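Local coordinates for uncharacterized protein (Leishmania infantum, PDB 4TYZ) that is of unknown function but, as a C-terminal GRAM domain of a longer protein, belongs to a family generally linked to sterol binding and transfer, at residues F22-V27 and I88-L94; L32-Y36 and F46-A51. All coordinates share one frame; numbering follows the deposited sequence. Where two conformers were deposited one is given.

Contact 1. Residues F22-V27 and I88-L94; sequences FNCAWV and IFLTNFL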
loop_
_atom_site.group_PDB
_atom_site.type_symbol
_atom_site.label_atom_id
_atom_site.label_comp_id
_atom_site.label_asym_id
_atom_site.label_seq_id
_atom_site.Cartn_x
_atom_site.Cartn_y
_atom_site.Cartn_z
ATOM N N PHE A 22 -5.714 -4.010 -3.090
ATOM C CA PHE A 22 -6.660 -3.617 -2.056
ATOM C C PHE A 22 -7.084 -2.164 -2.199
ATOM O O PHE A 22 -6.264 -1.290 -2.486
ATOM C CB PHE A 22 -6.041 -3.831 -0.669
ATOM C CG PHE A 22 -5.765 -5.270 -0.357
ATOM C CD1 PHE A 22 -6.765 -6.075 0.165
ATOM C CD2 PHE A 22 -4.522 -5.825 -0.615
ATOM C CE1 PHE A 22 -6.521 -7.414 0.429
ATOM C CE2 PHE A 22 -4.276 -7.167 -0.348
ATOM C CZ PHE A 22 -5.283 -7.953 0.170
ATOM N N ASN A 23 -8.368 -1.910 -1.984
ATOM C CA ASN A 23 -8.846 -0.543 -1.875
ATOM C C ASN A 23 -8.405 0.065 -0.553
ATOM O O ASN A 23 -8.555 -0.558 0.502
ATOM C CB ASN A 23 -10.361 -0.500 -1.964
ATOM C CG ASN A 23 -10.870 -1.007 -3.290
ATOM O OD1 ASN A 23 -11.379 -2.127 -3.393
ATOM N ND2 ASN A 23 -10.717 -0.195 -4.322
ATOM N N CYS A 24 -7.878 1.283 -0.609
ATOM C CA CYS A 24 -7.495 2.015 0.596
ATOM C C CYS A 24 -7.216 3.455 0.217
ATOM O O CYS A 24 -7.381 3.846 -0.937
ATOM C CB CYS A 24 -6.271 1.398 1.287
ATOM S SG CYS A 24 -4.765 1.443 0.274
ATOM N N ALA A 25 -6.804 4.252 1.188
ATOM C CA ALA A 25 -6.459 5.627 0.908
ATOM C C ALA A 25 -5.106 5.915 1.502
ATOM O O ALA A 25 -4.742 5.393 2.551
ATOM C CB ALA A 25 -7.502 6.581 1.456
ATOM N N TRP A 26 -4.362 6.751 0.807
ATOM C CA TRP A 26 -3.076 7.227 1.280
ATOM C C TRP A 26 -3.328 8.550 1.989
ATOM O O TRP A 26 -3.962 9.450 1.430
ATOM C CB TRP A 26 -2.129 7.372 0.092
ATOM C CG TRP A 26 -0.735 7.785 0.390
ATOM C CD1 TRP A 26 -0.123 7.844 1.608
ATOM C CD2 TRP A 26 0.225 8.223 -0.569
ATOM N NE1 TRP A 26 1.173 8.285 1.460
ATOM C CE2 TRP A 26 1.408 8.530 0.133
ATOM C CE3 TRP A 26 0.199 8.389 -1.960
ATOM C CZ2 TRP A 26 2.563 8.979 -0.510
ATOM C CZ3 TRP A 26 1.346 8.843 -2.598
ATOM C CH2 TRP A 26 2.510 9.124 -1.870
ATOM N N VAL A 27 -2.876 8.672 3.233
ATOM C CA VAL A 27 -3.074 9.917 3.953
ATOM C C VAL A 27 -1.722 10.504 4.299
ATOM O O VAL A 27 -0.829 9.797 4.786
ATOM C CB VAL A 27 -3.929 9.726 5.229
ATOM C CG1 VAL A 27 -3.934 11.002 6.066
ATOM C CG2 VAL A 27 -5.344 9.366 4.847
ATOM N N ILE A 88 4.623 5.913 6.052
ATOM C CA ILE A 88 3.528 5.962 5.088
ATOM C C ILE A 88 2.252 5.513 5.776
ATOM O O ILE A 88 2.226 4.446 6.391
ATOM C CB ILE A 88 3.788 5.048 3.879
ATOM C CG1 ILE A 88 5.098 5.432 3.200
ATOM C CG2 ILE A 88 2.594 5.071 2.925
ATOM C CD1 ILE A 88 5.598 4.382 2.217
ATOM N N PHE A 89 1.212 6.335 5.692
ATOM C CA PHE A 89 -0.067 6.027 6.323
ATOM C C PHE A 89 -1.089 5.594 5.281
ATOM O O PHE A 89 -1.425 6.362 4.371
ATOM C CB PHE A 89 -0.592 7.232 7.093
ATOM C CG PHE A 89 0.272 7.638 8.251
ATOM C CD1 PHE A 89 0.120 7.031 9.485
ATOM C CD2 PHE A 89 1.212 8.643 8.112
ATOM C CE1 PHE A 89 0.900 7.410 10.563
ATOM C CE2 PHE A 89 2.000 9.030 9.192
ATOM C CZ PHE A 89 1.838 8.410 10.414
ATOM N N LEU A 90 -1.575 4.363 5.409
ATOM C CA LEU A 90 -2.633 3.854 4.536
ATOM C C LEU A 90 -3.880 3.606 5.368
ATOM O O LEU A 90 -3.825 2.959 6.407
ATOM C CB LEU A 90 -2.199 2.579 3.831
ATOM C CG LEU A 90 -0.918 2.713 3.012
ATOM C CD1 LEU A 90 -0.394 1.336 2.660
ATOM C CD2 LEU A 90 -1.193 3.522 1.761
ATOM N N THR A 91 -5.011 4.136 4.926
ATOM C CA THR A 91 -6.240 4.135 5.719
ATOM C C THR A 91 -7.440 3.661 4.897
ATOM O O THR A 91 -7.313 3.375 3.715
ATOM C CB THR A 91 -6.554 5.549 6.273
ATOM O OG1 THR A 91 -6.971 6.406 5.199
ATOM C CG2 THR A 91 -5.340 6.158 6.943
ATOM N N ASN A 92 -8.622 3.623 5.524
ATOM C CA ASN A 92 -9.870 3.319 4.822
ATOM C C ASN A 92 -9.823 1.982 4.079
ATOM O O ASN A 92 -10.387 1.839 2.991
ATOM C CB ASN A 92 -10.215 4.451 3.841
ATOM C CG ASN A 92 -11.657 4.400 3.355
ATOM O OD1 ASN A 92 -12.582 4.138 4.130
ATOM N ND2 ASN A 92 -11.854 4.656 2.066
ATOM N N PHE A 93 -9.148 0.994 4.664
ATOM C CA PHE A 93 -9.158 -0.339 4.061
ATOM C C PHE A 93 -10.541 -0.956 4.176
ATOM O O PHE A 93 -11.178 -0.842 5.223
ATOM C CB PHE A 93 -8.151 -1.265 4.742
ATOM C CG PHE A 93 -6.738 -1.067 4.294
ATOM C CD1 PHE A 93 -6.246 -1.749 3.194
ATOM C CD2 PHE A 93 -5.895 -0.207 4.982
ATOM C CE1 PHE A 93 -4.938 -1.563 2.785
ATOM C CE2 PHE A 93 -4.595 -0.016 4.583
ATOM C CZ PHE A 93 -4.106 -0.699 3.485
ATOM N N LEU A 94 -10.991 -1.631 3.122
ATOM C CA LEU A 94 -12.189 -2.459 3.208
ATOM C C LEU A 94 -11.850 -3.839 3.768
ATOM O O LEU A 94 -12.672 -4.473 4.435
ATOM C CB LEU A 94 -12.845 -2.602 1.838
ATOM C CG LEU A 94 -13.267 -1.292 1.173
ATOM C CD1 LEU A 94 -13.906 -1.575 -0.180
ATOM C CD2 LEU A 94 -14.210 -0.511 2.078
HETATM O O HOH W 1 -9.071 -3.126 1.304
HETATM O O HOH W 2 1.651 8.881 4.412
#
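With SG of Cys-24 held between its own backbone N and carbonyl carbon (chi1 63°), the sulfur is set beside the ring of Phe-93, whose CG lies beside its backbone N, anti to the carbonyl carbon (chi1 -80°). CB of Cys-24 sits squarely over the face of that ring, 3.6 Å from the centroid of Phe-93, a CH-pi contact. SG lies obliquely to the same centroid at 4.3 Å, adding a sulfur-aromatic contact. Phe-22 CB touches the ring at its edge, and Ala-99 of helix 96-107 also packs against Phe-93. Trp-26 carries its indole anti to the backbone N (chi1 -177°), which brings CD1 to within 3.4 Å of Phe-89 O, in the plane of the ring. The methyl CG2 of Ile-88 lies 3.8 Å from Trp-26 NE1, and the rings of Trp-26 and Phe-55 meet edge-to-face. The backbones are antiparallel: Ala-25 and Thr-91 exchange two bonds, Ala-25 N to Thr-91 O at 2.7 Å and Thr-91 N to Ala-25 O at 2.7 Å. Val-27 N reaches Phe-89 O at 3.0 Å in a nearly straight bond. Beyond it a water donates to Val-27 O at 2.7 Å, accepts from Phe-89 N and takes a weak bond from Trp-26 NE1. After Thr-91 the strand gives way to a loop, and a second water spans Asn-23 O and, weakly, Leu-94 N. The pairing joins strand 20-28, first in the chain, to strand 87-91, the last before the C-terminal helix, as in the pleckstrin-homology-like fold of GRAM domains.

Contact 2. Residues L32-Y36 and F46-A51; sequences LKQGY and FQSTLA
The phenol ring of Tyr-36 has OG1 of Thr-49 over one face, nearest to CZ of Tyr-36 at 3.6 Å, and the two side chains cross at about a right angle. The Phe-46 ring meets Lys-33 O at its edge, with CZ of Phe-46 3.2 Å from that oxygen. Gly-35 approaches the same ring obliquely, its CA 3.5 Å from Phe-46 CZ. A chi1 of 176°, with CG anti to the backbone N, brings the Phe-46 ring to Gly-35. With no side chain at Gly-35, the backbones close to 4.0 Å between Gly-35 CA and Ser-48 CA. This is a beta hairpin, strands 31-39 and 43-48, in the antiparallel sheet of the GRAM domain. Tyr-36 and Gln-47 form a hydrogen-bonded pair in it, with Tyr-36 N to Gln-47 O at 2.9 Å and a matching bond back from Gln-47 N to Tyr-36 O. Where the second strand ends, Thr-49 N donates to Gln-34 O at 2.9 Å, lying in the carbonyl plane on a lone pair. A water also donates to Gln-34 O at 2.7 Å and accepts from Leu-50 N, so this one carbonyl serves both the strand end and the turn after it. The amide of Gln-47 folds back onto the chain: NE2 gives a bond to Ser-48 O at 2.9 Å, with that oxygen only 2° out of the Gln-47 amide plane, while OE1 is hydrogen-bonded to Ser-9 OG of helix 2-9. Ser-48 OG is hydrogen-bonded to Ala-53 O; CB of Lys-33 lies against this hydroxyl, and its CD touches the methyl of Ala-51.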
loop_
_atom_site.group_PDB
_atom_site.type_symbol
_atom_site.label_atom_id
_atom_site.label_comp_id
_atom_site.label_asym_id
_atom_site.label_seq_id
_atom_site.Cartn_x
_atom_site.Cartn_y
_atom_site.Cartn_z
ATOM N N LEU A 32 -5.948 13.362 1.833
ATOM C CA LEU A 32 -6.321 11.964 1.644
ATOM C C LEU A 32 -6.528 11.680 0.160
ATOM O O LEU A 32 -7.222 12.440 -0.539
ATOM C CB LEU A 32 -7.601 11.621 2.438
ATOM C CG LEU A 32 -8.136 10.186 2.294
ATOM C CD1 LEU A 32 -8.798 9.713 3.580
ATOM C CD2 LEU A 32 -9.117 10.024 1.121
ATOM N N LYS A 33 -5.943 10.578 -0.307
ATOM C CA LYS A 33 -6.114 10.128 -1.684
ATOM C C LYS A 33 -6.609 8.693 -1.740
ATOM O O LYS A 33 -5.865 7.765 -1.394
ATOM C CB LYS A 33 -4.792 10.215 -2.456
ATOM C CG LYS A 33 -4.084 11.547 -2.376
ATOM C CD LYS A 33 -4.598 12.497 -3.424
ATOM C CE LYS A 33 -3.757 13.760 -3.474
ATOM N NZ LYS A 33 -4.518 14.848 -4.136
ATOM N N GLN A 34 -7.849 8.505 -2.187
ATOM C CA GLN A 34 -8.374 7.163 -2.398
ATOM C C GLN A 34 -7.650 6.487 -3.554
ATOM O O GLN A 34 -7.369 7.127 -4.562
ATOM C CB GLN A 34 -9.875 7.222 -2.678
ATOM C CG GLN A 34 -10.533 5.867 -2.727
ATOM C CD GLN A 34 -10.679 5.239 -1.354
ATOM O OE1 GLN A 34 -10.842 5.936 -0.344
ATOM N NE2 GLN A 34 -10.639 3.917 -1.313
ATOM N N GLY A 35 -7.330 5.206 -3.408
ATOM C CA GLY A 35 -6.631 4.518 -4.480
ATOM C C GLY A 35 -6.499 3.033 -4.244
ATOM O O GLY A 35 -7.351 2.414 -3.599
ATOM N N TYR A 36 -5.425 2.476 -4.786
ATOM C CA TYR A 36 -5.204 1.041 -4.764
ATOM C C TYR A 36 -3.831 0.733 -4.234
ATOM O O TYR A 36 -2.842 1.308 -4.688
ATOM C CB TYR A 36 -5.322 0.447 -6.164
ATOM C CG TYR A 36 -6.505 0.936 -6.961
ATOM C CD1 TYR A 36 -7.791 0.516 -6.657
ATOM C CD2 TYR A 36 -6.329 1.815 -8.025
ATOM C CE1 TYR A 36 -8.876 0.961 -7.402
ATOM C CE2 TYR A 36 -7.403 2.264 -8.771
ATOM C CZ TYR A 36 -8.669 1.834 -8.457
ATOM O OH TYR A 36 -9.736 2.290 -9.207
ATOM N N PHE A 46 1.308 2.016 -4.410
ATOM C CA PHE A 46 0.000 2.651 -4.293
ATOM C C PHE A 46 -0.200 3.600 -5.453
ATOM O O PHE A 46 0.710 4.351 -5.787
ATOM C CB PHE A 46 -0.129 3.413 -2.966
ATOM C CG PHE A 46 -1.426 4.160 -2.833
ATOM C CD1 PHE A 46 -2.527 3.553 -2.251
ATOM C CD2 PHE A 46 -1.550 5.458 -3.314
ATOM C CE1 PHE A 46 -3.739 4.236 -2.141
ATOM C CE2 PHE A 46 -2.752 6.147 -3.220
ATOM C CZ PHE A 46 -3.848 5.543 -2.619
ATOM N N GLN A 47 -1.385 3.565 -6.061
ATOM C CA GLN A 47 -1.779 4.563 -7.058
ATOM C C GLN A 47 -3.120 5.177 -6.687
ATOM O O GLN A 47 -4.082 4.457 -6.431
ATOM C CB GLN A 47 -1.859 3.937 -8.458
ATOM C CG GLN A 47 -2.432 4.873 -9.543
ATOM C CD GLN A 47 -1.579 6.105 -9.756
ATOM O OE1 GLN A 47 -0.387 6.004 -10.053
ATOM N NE2 GLN A 47 -2.186 7.279 -9.615
ATOM N N SER A 48 -3.187 6.508 -6.681
ATOM C CA SER A 48 -4.443 7.219 -6.473
ATOM C C SER A 48 -5.402 6.968 -7.635
ATOM O O SER A 48 -4.997 6.949 -8.798
ATOM C CB SER A 48 -4.192 8.722 -6.333
ATOM O OG SER A 48 -3.328 9.004 -5.255
ATOM N N THR A 49 -6.667 6.769 -7.302
ATOM C CA THR A 49 -7.695 6.513 -8.299
ATOM C C THR A 49 -7.905 7.703 -9.213
ATOM O O THR A 49 -8.021 7.556 -10.435
ATOM C CB THR A 49 -9.030 6.173 -7.627
ATOM O OG1 THR A 49 -8.871 5.004 -6.825
ATOM C CG2 THR A 49 -10.117 5.926 -8.680
ATOM N N LEU A 50 -7.958 8.887 -8.619
ATOM C CA LEU A 50 -8.343 10.067 -9.390
ATOM C C LEU A 50 -7.314 11.187 -9.331
ATOM O O LEU A 50 -7.629 12.354 -9.594
ATOM C CB LEU A 50 -9.698 10.589 -8.908
ATOM C CG LEU A 50 -10.887 9.638 -9.045
ATOM C CD1 LEU A 50 -12.136 10.293 -8.460
ATOM C CD2 LEU A 50 -11.109 9.243 -10.502
ATOM N N ALA A 51 -6.082 10.833 -8.996
ATOM C CA ALA A 51 -5.003 11.808 -8.937
ATOM C C ALA A 51 -3.691 11.158 -9.349
ATOM O O ALA A 51 -3.601 9.933 -9.458
ATOM C CB ALA A 51 -4.891 12.396 -7.538
HETATM O O HOH W 3 -7.913 9.413 -5.896
#

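Contact 2 is nested in the chain between the two segments of contact 1, and both belong to one antiparallel sheet, in which strands 20-28 and 31-39 are neighbours. Backbone bonds stitch them together, with Cys-24 O 2.8 Å from Gly-35 N and Trp-26 N 2.9 Å from Lys-33 O. Contact 1, the nearer to the centre of the chain, unites strands distant in sequence and sets Phe-22 and Phe-93 against helix 96-107 and Leu-90, Ile-88 and Trp-26 near Phe-55. Contact 2 joins consecutive strands, mixing the Tyr-36 and Phe-46 rings with side-chain and water hydrogen bonds at the end of strand 43-48, beside helix 2-9; contact 1 has its waters at its two ends. Both are partly buried.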